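Local atomic coordinates of serpin B3 (Homo sapiens, PDB entry 4ZK3), a protein that belongs to the serpin family, probably inhibits proteases by a suicide-substrate mechanism, and is linked to Pso p27 in psoriasis. Residues 182-187 with 234-239; 155-159 with 342-346; 229-233 with 360-364. Numbering follows the deposited sequence.

Contact 1 (182-187 with 234-239)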
ATOM      1  N   PHE A 182       7.610   4.563  -5.795  1.00 17.32           N
ATOM      2  CA  PHE A 182       8.816   3.795  -5.820  1.00 18.18           C
ATOM      3  C   PHE A 182       9.151   3.449  -7.285  1.00 20.19           C
ATOM      4  O   PHE A 182       8.280   2.999  -8.020  1.00 21.25           O
ATOM      5  CB  PHE A 182       8.628   2.514  -5.046  1.00 19.45           C
ATOM      6  CG  PHE A 182       9.726   1.535  -5.268  1.00 20.39           C
ATOM      7  CD1 PHE A 182      11.013   1.818  -4.799  1.00 21.56           C
ATOM      8  CD2 PHE A 182       9.500   0.368  -5.986  1.00 20.75           C
ATOM      9  CE1 PHE A 182      12.062   0.905  -5.031  1.00 25.04           C
ATOM     10  CE2 PHE A 182      10.510  -0.526  -6.206  1.00 20.18           C
ATOM     11  CZ  PHE A 182      11.789  -0.276  -5.728  1.00 21.67           C
ATOM     12  N   LYS A 183      10.388   3.667  -7.721  1.00 19.72           N
ATOM     13  CA  LYS A 183      10.846   3.067  -8.964  1.00 22.16           C
ATOM     14  C   LYS A 183      12.263   2.591  -8.770  1.00 21.96           C
ATOM     15  O   LYS A 183      13.071   3.326  -8.295  1.00 20.94           O
ATOM     16  CB  LYS A 183      10.792   4.046 -10.133  1.00 25.26           C
ATOM     17  CG  LYS A 183      11.081   3.381 -11.499  1.00 28.96           C
ATOM     18  CD  LYS A 183      11.137   4.428 -12.633  1.00 33.31           C
ATOM     19  CE  LYS A 183      11.678   3.819 -13.922  1.00 37.86           C
ATOM     20  NZ  LYS A 183      10.916   4.399 -15.076  1.00 41.83           N
ATOM     21  N   GLY A 184      12.552   1.331  -9.016  1.00 21.27           N
ATOM     22  CA  GLY A 184      13.905   0.837  -8.755  1.00 20.20           C
ATOM     23  C   GLY A 184      14.338  -0.189  -9.770  1.00 21.25           C
ATOM     24  O   GLY A 184      13.496  -0.918 -10.322  1.00 21.28           O
ATOM     25  N   GLN A 185      15.630  -0.240 -10.008  1.00 23.42           N
ATOM     26  CA  GLN A 185      16.263  -1.286 -10.810  1.00 26.16           C
ATOM     27  C   GLN A 185      16.448  -2.590 -10.011  1.00 24.51           C
ATOM     28  O   GLN A 185      16.848  -2.530  -8.861  1.00 25.57           O
ATOM     29  CB  GLN A 185      17.653  -0.818 -11.248  1.00 28.67           C
ATOM     30  CG  GLN A 185      17.699   0.436 -12.145  1.00 34.30           C
ATOM     31  CD  GLN A 185      19.126   0.974 -12.332  1.00 34.76           C
ATOM     32  OE1 GLN A 185      20.101   0.226 -12.351  1.00 37.02           O
ATOM     33  NE2 GLN A 185      19.244   2.267 -12.428  1.00 36.47           N
ATOM     34  N   TRP A 186      16.213  -3.749 -10.658  1.00 23.42           N
ATOM     35  CA  TRP A 186      16.571  -5.044 -10.102  1.00 23.06           C
ATOM     36  C   TRP A 186      18.027  -5.008  -9.892  1.00 25.16           C
ATOM     37  O   TRP A 186      18.731  -4.390 -10.672  1.00 24.65           O
ATOM     38  CB  TRP A 186      16.263  -6.183 -11.076  1.00 22.96           C
ATOM     39  CG  TRP A 186      14.856  -6.406 -11.353  1.00 22.20           C
ATOM     40  CD1 TRP A 186      14.274  -6.377 -12.591  1.00 22.16           C
ATOM     41  CD2 TRP A 186      13.774  -6.633 -10.418  1.00 23.73           C
ATOM     42  NE1 TRP A 186      12.924  -6.590 -12.499  1.00 21.55           N
ATOM     43  CE2 TRP A 186      12.583  -6.770 -11.185  1.00 22.46           C
ATOM     44  CE3 TRP A 186      13.687  -6.720  -9.014  1.00 23.34           C
ATOM     45  CZ2 TRP A 186      11.325  -6.991 -10.594  1.00 20.84           C
ATOM     46  CZ3 TRP A 186      12.475  -6.942  -8.442  1.00 22.20           C
ATOM     47  CH2 TRP A 186      11.294  -7.077  -9.217  1.00 21.21           C
ATOM     48  N   GLU A 187      18.493  -5.659  -8.848  1.00 27.42           N
ATOM     49  CA  GLU A 187      19.900  -5.846  -8.682  1.00 27.95           C
ATOM     50  C   GLU A 187      20.524  -6.658  -9.858  1.00 31.41           C
ATOM     51  O   GLU A 187      21.607  -6.280 -10.352  1.00 31.36           O
ATOM     52  CB  GLU A 187      20.181  -6.531  -7.353  1.00 30.16           C
ATOM     53  CG  GLU A 187      21.638  -7.022  -7.205  1.00 34.01           C
ATOM     54  CD  GLU A 187      21.883  -7.599  -5.837  1.00 34.19           C
ATOM     55  OE1 GLU A 187      21.335  -8.648  -5.517  1.00 33.72           O
ATOM     56  OE2 GLU A 187      22.564  -6.945  -5.050  1.00 45.92           O
ATOM     57  N   ILE A 234      13.735 -11.080  -4.363  1.00 23.85           N
ATOM     58  CA  ILE A 234      14.340 -10.524  -5.557  1.00 25.10           C
ATOM     59  C   ILE A 234      14.787  -9.120  -5.167  1.00 25.78           C
ATOM     60  O   ILE A 234      13.962  -8.227  -5.105  1.00 22.75           O
ATOM     61  CB  ILE A 234      13.362 -10.456  -6.755  1.00 24.78           C
ATOM     62  CG1 ILE A 234      12.615 -11.768  -6.941  1.00 26.47           C
ATOM     63  CG2 ILE A 234      14.116 -10.101  -8.023  1.00 24.50           C
ATOM     64  CD1 ILE A 234      11.529 -11.808  -8.000  1.00 26.73           C
ATOM     65  N   PRO A 235      16.102  -8.921  -4.889  1.00 28.85           N
ATOM     66  CA  PRO A 235      16.485  -7.585  -4.413  1.00 25.12           C
ATOM     67  C   PRO A 235      16.472  -6.504  -5.486  1.00 25.87           C
ATOM     68  O   PRO A 235      16.787  -6.761  -6.651  1.00 25.91           O
ATOM     69  CB  PRO A 235      17.916  -7.777  -3.931  1.00 26.32           C
ATOM     70  CG  PRO A 235      18.068  -9.250  -3.680  1.00 29.14           C
ATOM     71  CD  PRO A 235      17.203  -9.903  -4.728  1.00 26.81           C
ATOM     72  N   TYR A 236      16.202  -5.277  -5.056  1.00 23.88           N
ATOM     73  CA  TYR A 236      16.512  -4.121  -5.857  1.00 23.97           C
ATOM     74  C   TYR A 236      17.963  -3.753  -5.683  1.00 25.91           C
ATOM     75  O   TYR A 236      18.582  -4.036  -4.679  1.00 26.45           O
ATOM     76  CB  TYR A 236      15.547  -2.969  -5.545  1.00 22.33           C
ATOM     77  CG  TYR A 236      14.127  -3.342  -5.959  1.00 20.80           C
ATOM     78  CD1 TYR A 236      13.738  -3.270  -7.308  1.00 23.18           C
ATOM     79  CD2 TYR A 236      13.202  -3.752  -5.032  1.00 21.41           C
ATOM     80  CE1 TYR A 236      12.471  -3.644  -7.720  1.00 23.81           C
ATOM     81  CE2 TYR A 236      11.911  -4.134  -5.406  1.00 21.34           C
ATOM     82  CZ  TYR A 236      11.554  -4.082  -6.761  1.00 21.31           C
ATOM     83  OH  TYR A 236      10.317  -4.455  -7.168  1.00 22.28           O
ATOM     84  N   LYS A 237      18.516  -3.112  -6.687  1.00 30.75           N
ATOM     85  CA  LYS A 237      19.913  -2.688  -6.635  1.00 29.33           C
ATOM     86  C   LYS A 237      20.154  -1.760  -5.464  1.00 30.96           C
ATOM     87  O   LYS A 237      19.431  -0.768  -5.303  1.00 28.61           O
ATOM     88  CB  LYS A 237      20.289  -2.004  -7.942  1.00 32.18           C
ATOM     89  CG  LYS A 237      21.786  -1.722  -8.070  1.00 34.70           C
ATOM     90  CD  LYS A 237      22.093  -0.991  -9.371  1.00 36.24           C
ATOM     91  CE  LYS A 237      23.524  -0.436  -9.372  1.00 38.97           C
ATOM     92  NZ  LYS A 237      24.118  -0.816 -10.667  1.00 40.98           N
ATOM     93  N   GLY A 238      21.219  -2.065  -4.706  1.00 32.67           N
ATOM     94  CA  GLY A 238      21.596  -1.390  -3.460  1.00 33.21           C
ATOM     95  C   GLY A 238      21.123  -2.179  -2.260  1.00 34.57           C
ATOM     96  O   GLY A 238      21.548  -1.908  -1.169  1.00 37.68           O
ATOM     97  N   LYS A 239      20.214  -3.140  -2.474  1.00 31.76           N
ATOM     98  CA  LYS A 239      19.586  -3.936  -1.436  1.00 32.77           C
ATOM     99  C   LYS A 239      18.862  -3.120  -0.344  1.00 27.17           C
ATOM    100  O   LYS A 239      18.635  -3.622   0.741  1.00 29.71           O
ATOM    101  CB  LYS A 239      20.586  -4.895  -0.787  1.00 35.36           C
ATOM    102  CG  LYS A 239      21.306  -5.876  -1.725  1.00 38.07           C
ATOM    103  CD  LYS A 239      22.160  -6.845  -0.879  1.00 41.10           C
ATOM    104  CE  LYS A 239      23.438  -7.306  -1.549  1.00 41.35           C
ATOM    105  NZ  LYS A 239      23.082  -8.318  -2.576  1.00 42.93           N
TER
HETATM  106  O   HOH W   1      22.975  -4.350  -5.132  1.00 38.34           O
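Residues 182-187 take in the end of strand 174-185 of serpin sheet A and the loop after it; 234-239 take in the end of strand 229-235 of sheet B and the turn that follows. The contact thus joins two sheets at the breach, the end of sheet A at which the reactive loop begins to insert. The backbone evidence is a single beta bridge between Trp186 and Tyr236, whose CA atoms lie 4.3 Å apart. Two nearly linear hydrogen bonds flank it: Lys237 N to Gln185 O (2.8 Å, 174°) and Glu187 N to Pro235 O (3.0 Å, 173°).

An aromatic cluster fills the interior side. Phe182 meets Tyr236 edge-to-face (centroids 4.9 Å, planes at 75°), with Phe182 CE2 3.7 Å from Tyr236 CZ. Trp186 lies almost parallel to Tyr236 (10°) but slid aside, so the rings barely overlap; Trp186 CZ3 to Tyr236 CE1 is 3.4 Å. Ile234 CG2 adds an apolar contact at 3.5 Å from Trp186 CE3. The indole is fixed further by its NE1 bond to Thr337 O, and Tyr236 also rests on Leu241 and Met243.

On the exposed side a salt bridge adds to the contact. A type II turn, Tyr236 to Lys239, brings Lys239 NZ to 2.9 Å from Glu187 OE2. One water donates to Glu187 OE2 at 2.6 Å and accepts from Gly238 N at 2.9 Å.

Contact 2 (155-159 with 342-346)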
ATOM      1  N   THR A 155       3.414  10.893  -8.061  1.00 19.76           N
ATOM      2  CA  THR A 155       3.368   9.490  -8.490  1.00 18.63           C
ATOM      3  C   THR A 155       3.862   9.247  -9.918  1.00 21.44           C
ATOM      4  O   THR A 155       3.558   8.201 -10.528  1.00 20.65           O
ATOM      5  CB  THR A 155       1.950   8.943  -8.357  1.00 18.77           C
ATOM      6  OG1 THR A 155       1.047   9.754  -9.099  1.00 20.26           O
ATOM      7  CG2 THR A 155       1.508   8.947  -6.867  1.00 18.67           C
ATOM      8  N   ASN A 156       4.708  10.152 -10.436  1.00 24.71           N
ATOM      9  CA  ASN A 156       5.167  10.085 -11.820  1.00 25.81           C
ATOM     10  C   ASN A 156       3.940   9.902 -12.779  1.00 24.57           C
ATOM     11  O   ASN A 156       3.945   9.149 -13.756  1.00 24.69           O
ATOM     12  CB  ASN A 156       6.224   8.967 -11.976  1.00 27.81           C
ATOM     13  CG  ASN A 156       6.872   8.964 -13.384  1.00 32.41           C
ATOM     14  OD1 ASN A 156       7.252   7.909 -13.960  1.00 32.66           O
ATOM     15  ND2 ASN A 156       6.981  10.137 -13.948  1.00 26.68           N
ATOM     16  N   GLU A 157       2.881  10.624 -12.476  1.00 23.40           N
ATOM     17  CA  GLU A 157       1.589  10.480 -13.133  1.00 26.42           C
ATOM     18  C   GLU A 157       0.934   9.137 -13.206  1.00 27.42           C
ATOM     19  O   GLU A 157       0.014   8.994 -14.038  1.00 25.70           O
ATOM     20  CB  GLU A 157       1.620  11.078 -14.560  1.00 33.27           C
ATOM     21  CG  GLU A 157       1.734  12.576 -14.561  1.00 40.44           C
ATOM     22  CD  GLU A 157       3.119  13.041 -14.940  1.00 50.41           C
ATOM     23  OE1 GLU A 157       3.227  13.651 -16.047  1.00 59.54           O
ATOM     24  OE2 GLU A 157       4.080  12.773 -14.177  1.00 49.58           O
ATOM     25  N   LYS A 158       1.341   8.172 -12.356  1.00 24.63           N
ATOM     26  CA  LYS A 158       0.726   6.823 -12.395  1.00 24.10           C
ATOM     27  C   LYS A 158      -0.611   6.708 -11.701  1.00 24.06           C
ATOM     28  O   LYS A 158      -1.355   5.752 -11.954  1.00 20.64           O
ATOM     29  CB  LYS A 158       1.652   5.773 -11.720  1.00 26.05           C
ATOM     30  CG  LYS A 158       2.976   5.557 -12.444  1.00 26.94           C
ATOM     31  CD  LYS A 158       2.829   5.392 -13.959  1.00 29.73           C
ATOM     32  CE  LYS A 158       4.183   5.408 -14.623  1.00 34.62           C
ATOM     33  NZ  LYS A 158       4.020   5.323 -16.069  1.00 38.93           N
ATOM     34  N   ILE A 159      -0.877   7.576 -10.707  1.00 21.22           N
ATOM     35  CA  ILE A 159      -2.172   7.562 -10.038  1.00 21.52           C
ATOM     36  C   ILE A 159      -2.947   8.775 -10.541  1.00 22.44           C
ATOM     37  O   ILE A 159      -2.656   9.911 -10.131  1.00 20.47           O
ATOM     38  CB  ILE A 159      -2.050   7.620  -8.505  1.00 19.85           C
ATOM     39  CG1 ILE A 159      -1.129   6.485  -8.063  1.00 18.47           C
ATOM     40  CG2 ILE A 159      -3.437   7.539  -7.891  1.00 20.74           C
ATOM     41  CD1 ILE A 159      -1.696   5.099  -8.376  1.00 18.83           C
ATOM     42  N   GLU A 342       8.124  -0.300 -10.832  1.00 19.17           N
ATOM     43  CA  GLU A 342       7.657   1.016 -10.513  1.00 19.97           C
ATOM     44  C   GLU A 342       6.359   0.820  -9.834  1.00 20.63           C
ATOM     45  O   GLU A 342       5.483   0.082 -10.358  1.00 19.26           O
ATOM     46  CB  GLU A 342       7.434   1.838 -11.806  1.00 22.99           C
ATOM     47  CG  GLU A 342       6.916   3.257 -11.584  1.00 21.39           C
ATOM     48  CD  GLU A 342       6.809   4.055 -12.916  1.00 26.81           C
ATOM     49  OE1 GLU A 342       6.700   3.425 -14.012  1.00 23.36           O
ATOM     50  OE2 GLU A 342       6.790   5.309 -12.846  1.00 24.06           O
ATOM     51  N   ALA A 343       6.212   1.435  -8.650  1.00 19.52           N
ATOM     52  CA  ALA A 343       5.015   1.250  -7.892  1.00 18.55           C
ATOM     53  C   ALA A 343       4.580   2.565  -7.279  1.00 17.81           C
ATOM     54  O   ALA A 343       5.465   3.309  -6.807  1.00 17.63           O
ATOM     55  CB  ALA A 343       5.210   0.193  -6.809  1.00 17.11           C
ATOM     56  N   ALA A 344       3.261   2.790  -7.240  1.00 15.92           N
ATOM     57  CA  ALA A 344       2.681   4.021  -6.712  1.00 16.99           C
ATOM     58  C   ALA A 344       1.375   3.814  -6.099  1.00 17.46           C
ATOM     59  O   ALA A 344       0.638   2.933  -6.495  1.00 20.85           O
ATOM     60  CB  ALA A 344       2.538   5.070  -7.819  1.00 17.43           C
ATOM     61  N   ALA A 345       1.016   4.655  -5.126  1.00 17.86           N
ATOM     62  CA  ALA A 345      -0.344   4.574  -4.543  1.00 15.29           C
ATOM     63  C   ALA A 345      -0.676   5.856  -3.892  1.00 15.97           C
ATOM     64  O   ALA A 345       0.222   6.705  -3.626  1.00 15.10           O
ATOM     65  CB  ALA A 345      -0.468   3.419  -3.566  1.00 15.17           C
ATOM     66  N   ALA A 346      -1.959   6.039  -3.641  1.00 14.88           N
ATOM     67  CA  ALA A 346      -2.334   7.180  -2.892  1.00 16.06           C
ATOM     68  C   ALA A 346      -3.635   6.917  -2.172  1.00 16.24           C
ATOM     69  O   ALA A 346      -4.447   6.099  -2.627  1.00 16.56           O
ATOM     70  CB  ALA A 346      -2.422   8.428  -3.783  1.00 16.60           C
TER
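This is a mainly apolar, buried packing contact between the loop that follows helix 140-153 and the face of strand 340-351 within sheet A. The loop side is a type I' turn from Thr155 to Lys158, recognised by positive phi at both Asn156 (49°) and Glu157 (53°) and closed by Lys158 N to Thr155 O at 2.9 Å. Thr155 OG1 accepts a weak bond from Ile159 N (3.3 Å) and also pairs with Val151 O at the end of the helix.

CA-to-CB bonds of Thr155, Lys158 and Ile159 point toward the strand, as do those of Glu342, Ala344 and Ala346, consistent with strand alternation. Strand 340-351 lies antiparallel between 174-185 and 325-336, the position taken by the inserted reactive loop in cleaved, relaxed serpins; its alanine-rich sequence is that of the serpin hinge region, and Ala344 and Ala346 present only methyl groups to the turn. Ala344 CB sits 4.0 Å from Thr155 CB, 4.1 Å from Lys158 CB and 3.9 Å from Ile159 CG1, while Ile159 CG2 reaches Ala346 CB at 4.3 Å.

At the polar end, Lys158 NZ and Glu342 OE1 form a long salt bridge of 3.9 Å, and Glu342 OE2 is hydrogen-bonded to Tyr181 OH.

Contact 3 (229-233 with 360-364)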
ATOM      1  N   ALA A 229       4.173 -24.276  -0.786  1.00 35.45           N
ATOM      2  CA  ALA A 229       4.504 -23.057  -1.528  1.00 33.95           C
ATOM      3  C   ALA A 229       5.985 -22.843  -1.492  1.00 35.42           C
ATOM      4  O   ALA A 229       6.711 -23.503  -0.729  1.00 40.55           O
ATOM      5  CB  ALA A 229       3.804 -21.858  -0.906  1.00 33.56           C
ATOM      6  N   LYS A 230       6.437 -21.923  -2.325  1.00 31.48           N
ATOM      7  CA  LYS A 230       7.793 -21.444  -2.278  1.00 32.01           C
ATOM      8  C   LYS A 230       7.840 -19.927  -2.097  1.00 28.37           C
ATOM      9  O   LYS A 230       6.848 -19.203  -2.396  1.00 26.54           O
ATOM     10  CB  LYS A 230       8.521 -21.827  -3.534  1.00 34.41           C
ATOM     11  CG  LYS A 230       8.688 -23.332  -3.716  1.00 39.24           C
ATOM     12  CD  LYS A 230       9.206 -23.593  -5.120  1.00 42.69           C
ATOM     13  CE  LYS A 230       9.377 -25.075  -5.412  1.00 45.80           C
ATOM     14  NZ  LYS A 230       9.802 -25.272  -6.834  1.00 46.06           N
ATOM     15  N   VAL A 231       8.969 -19.476  -1.581  1.00 28.82           N
ATOM     16  CA  VAL A 231       9.252 -18.035  -1.330  1.00 31.98           C
ATOM     17  C   VAL A 231      10.546 -17.595  -1.954  1.00 28.89           C
ATOM     18  O   VAL A 231      11.557 -18.254  -1.794  1.00 30.91           O
ATOM     19  CB  VAL A 231       9.324 -17.710   0.185  1.00 34.64           C
ATOM     20  CG1 VAL A 231       9.460 -16.220   0.401  1.00 38.11           C
ATOM     21  CG2 VAL A 231       8.054 -18.112   0.831  1.00 38.62           C
ATOM     22  N   LEU A 232      10.532 -16.452  -2.640  1.00 28.27           N
ATOM     23  CA  LEU A 232      11.717 -15.888  -3.216  1.00 26.43           C
ATOM     24  C   LEU A 232      11.885 -14.405  -2.900  1.00 27.35           C
ATOM     25  O   LEU A 232      10.916 -13.643  -2.961  1.00 24.63           O
ATOM     26  CB  LEU A 232      11.702 -16.079  -4.741  1.00 29.09           C
ATOM     27  CG  LEU A 232      12.998 -15.872  -5.494  1.00 28.66           C
ATOM     28  CD1 LEU A 232      13.938 -17.035  -5.236  1.00 34.06           C
ATOM     29  CD2 LEU A 232      12.735 -15.839  -6.969  1.00 30.66           C
ATOM     30  N   GLU A 233      13.127 -13.987  -2.610  1.00 24.58           N
ATOM     31  CA  GLU A 233      13.469 -12.568  -2.488  1.00 26.32           C
ATOM     32  C   GLU A 233      14.223 -12.140  -3.737  1.00 25.90           C
ATOM     33  O   GLU A 233      15.222 -12.726  -4.100  1.00 27.36           O
ATOM     34  CB  GLU A 233      14.308 -12.260  -1.223  1.00 29.47           C
ATOM     35  CG  GLU A 233      14.754 -10.819  -1.111  1.00 27.28           C
ATOM     36  CD  GLU A 233      16.029 -10.600  -0.362  1.00 30.39           C
ATOM     37  OE1 GLU A 233      16.926 -11.469  -0.395  1.00 30.02           O
ATOM     38  OE2 GLU A 233      16.155  -9.496   0.201  1.00 26.43           O
ATOM     39  N   ASN A 360      19.084 -25.756 -10.320  1.00 68.43           N
ATOM     40  CA  ASN A 360      18.252 -26.838  -9.687  1.00 74.67           C
ATOM     41  C   ASN A 360      16.786 -26.407  -9.407  1.00 68.70           C
ATOM     42  O   ASN A 360      15.862 -26.884 -10.099  1.00 62.01           O
ATOM     43  CB  ASN A 360      18.924 -27.341  -8.403  1.00 80.56           C
ATOM     44  CG  ASN A 360      19.254 -26.213  -7.435  1.00 79.76           C
ATOM     45  OD1 ASN A 360      18.385 -25.727  -6.708  1.00 79.23           O
ATOM     46  ND2 ASN A 360      20.498 -25.775  -7.442  1.00 79.28           N
ATOM     47  N   GLU A 361      16.590 -25.498  -8.430  1.00 57.58           N
ATOM     48  CA  GLU A 361      15.262 -25.026  -8.047  1.00 48.86           C
ATOM     49  C   GLU A 361      14.622 -24.223  -9.169  1.00 44.20           C
ATOM     50  O   GLU A 361      15.245 -23.357  -9.787  1.00 42.64           O
ATOM     51  CB  GLU A 361      15.273 -24.121  -6.796  1.00 48.39           C
ATOM     52  CG  GLU A 361      15.282 -24.794  -5.427  1.00 49.43           C
ATOM     53  CD  GLU A 361      14.316 -25.955  -5.301  1.00 50.17           C
ATOM     54  OE1 GLU A 361      13.114 -25.841  -5.660  1.00 48.86           O
ATOM     55  OE2 GLU A 361      14.779 -26.993  -4.814  1.00 55.17           O
ATOM     56  N   GLU A 362      13.342 -24.475  -9.367  1.00 42.05           N
ATOM     57  CA  GLU A 362      12.541 -23.713 -10.297  1.00 43.82           C
ATOM     58  C   GLU A 362      11.571 -22.840  -9.515  1.00 39.57           C
ATOM     59  O   GLU A 362      11.009 -23.278  -8.505  1.00 36.09           O
ATOM     60  CB  GLU A 362      11.755 -24.660 -11.204  1.00 45.51           C
ATOM     61  CG  GLU A 362      12.662 -25.549 -12.046  1.00 45.97           C
ATOM     62  CD  GLU A 362      11.945 -26.101 -13.234  1.00 48.04           C
ATOM     63  OE1 GLU A 362      10.710 -26.221 -13.145  1.00 49.14           O
ATOM     64  OE2 GLU A 362      12.607 -26.370 -14.249  1.00 48.70           O
ATOM     65  N   PHE A 363      11.382 -21.614 -10.016  1.00 36.18           N
ATOM     66  CA  PHE A 363      10.383 -20.677  -9.494  1.00 31.06           C
ATOM     67  C   PHE A 363       9.678 -20.019 -10.696  1.00 31.36           C
ATOM     68  O   PHE A 363      10.098 -18.975 -11.205  1.00 34.18           O
ATOM     69  CB  PHE A 363      11.088 -19.639  -8.586  1.00 30.50           C
ATOM     70  CG  PHE A 363      10.165 -18.914  -7.668  1.00 28.61           C
ATOM     71  CD1 PHE A 363       9.907 -19.385  -6.404  1.00 26.75           C
ATOM     72  CD2 PHE A 363       9.580 -17.717  -8.063  1.00 27.53           C
ATOM     73  CE1 PHE A 363       9.058 -18.707  -5.563  1.00 27.58           C
ATOM     74  CE2 PHE A 363       8.716 -17.027  -7.223  1.00 27.93           C
ATOM     75  CZ  PHE A 363       8.436 -17.529  -5.975  1.00 26.93           C
ATOM     76  N   HIS A 364       8.612 -20.646 -11.155  1.00 28.20           N
ATOM     77  CA  HIS A 364       7.951 -20.265 -12.360  1.00 27.41           C
ATOM     78  C   HIS A 364       6.620 -19.697 -12.075  1.00 27.96           C
ATOM     79  O   HIS A 364       5.697 -20.416 -11.880  1.00 29.85           O
ATOM     80  CB  HIS A 364       7.737 -21.489 -13.241  1.00 32.84           C
ATOM     81  CG  HIS A 364       8.996 -22.013 -13.852  1.00 34.88           C
ATOM     82  ND1 HIS A 364       9.015 -23.115 -14.695  1.00 39.28           N
ATOM     83  CD2 HIS A 364      10.282 -21.592 -13.751  1.00 38.55           C
ATOM     84  CE1 HIS A 364      10.257 -23.351 -15.077  1.00 35.70           C
ATOM     85  NE2 HIS A 364      11.048 -22.447 -14.518  1.00 39.15           N
TER
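Lys230 stretches its side chain nearly straight (chi1 m, chi2 to chi4 all t) and thereby carries NZ across to the other strand, where it donates to the carbonyl Glu362 O at 2.9 Å and makes a salt bridge with Glu361 OE1 at 3.6 Å. Glu361 meets it with a folded side chain, its chi1 and chi2 both m. Next to this polar link, the t rotamer of Phe363 (chi1 -162°) sends the ring to strand 229-233.

The two strands cross almost at right angles (87°, axes 8.9 Å apart). They belong to different sheets of the serpin B/C barrel: 229-235 to sheet B, and 361-364, parallel to strand 276-294, to sheet C. The Phe363 ring thus packs between the two sheets, also touching Val245 and Leu247 of strand 241-248 and Leu282 of strand 276-294.

Leu232, whose CA-to-CB bond points toward strand 361-364, has its CB over the ring face in a CH-pi contact, 3.8 Å from the Phe363 centroid and 13° off the normal. Lys230 CB lies at the ring edge, 3.8 Å from Phe363 CE1.

Overall arrangement
Along the chain the segments run 155-159, 182-187, 229-233, 234-239, 342-346, 360-364: contact 1 is nested within the loop closed by contact 2, whereas contact 3 crosses both. Contacts 1 and 2, with centres about 17 Å apart, touch through neighbouring strands 174-185 and 340-351, Phe182 O lying 2.7 Å from Ala343 N. Contacts 1 and 3 (centres about 19 Å apart) share strand 229-235, while contacts 2 and 3 stay about 15 Å apart at their nearest atoms. Together they lead from sheet A, through the breach, to the B/C barrel, with the hinge strand inserted between strands 174-185 and 325-336, an arrangement consistent with a cleaved, relaxed serpin.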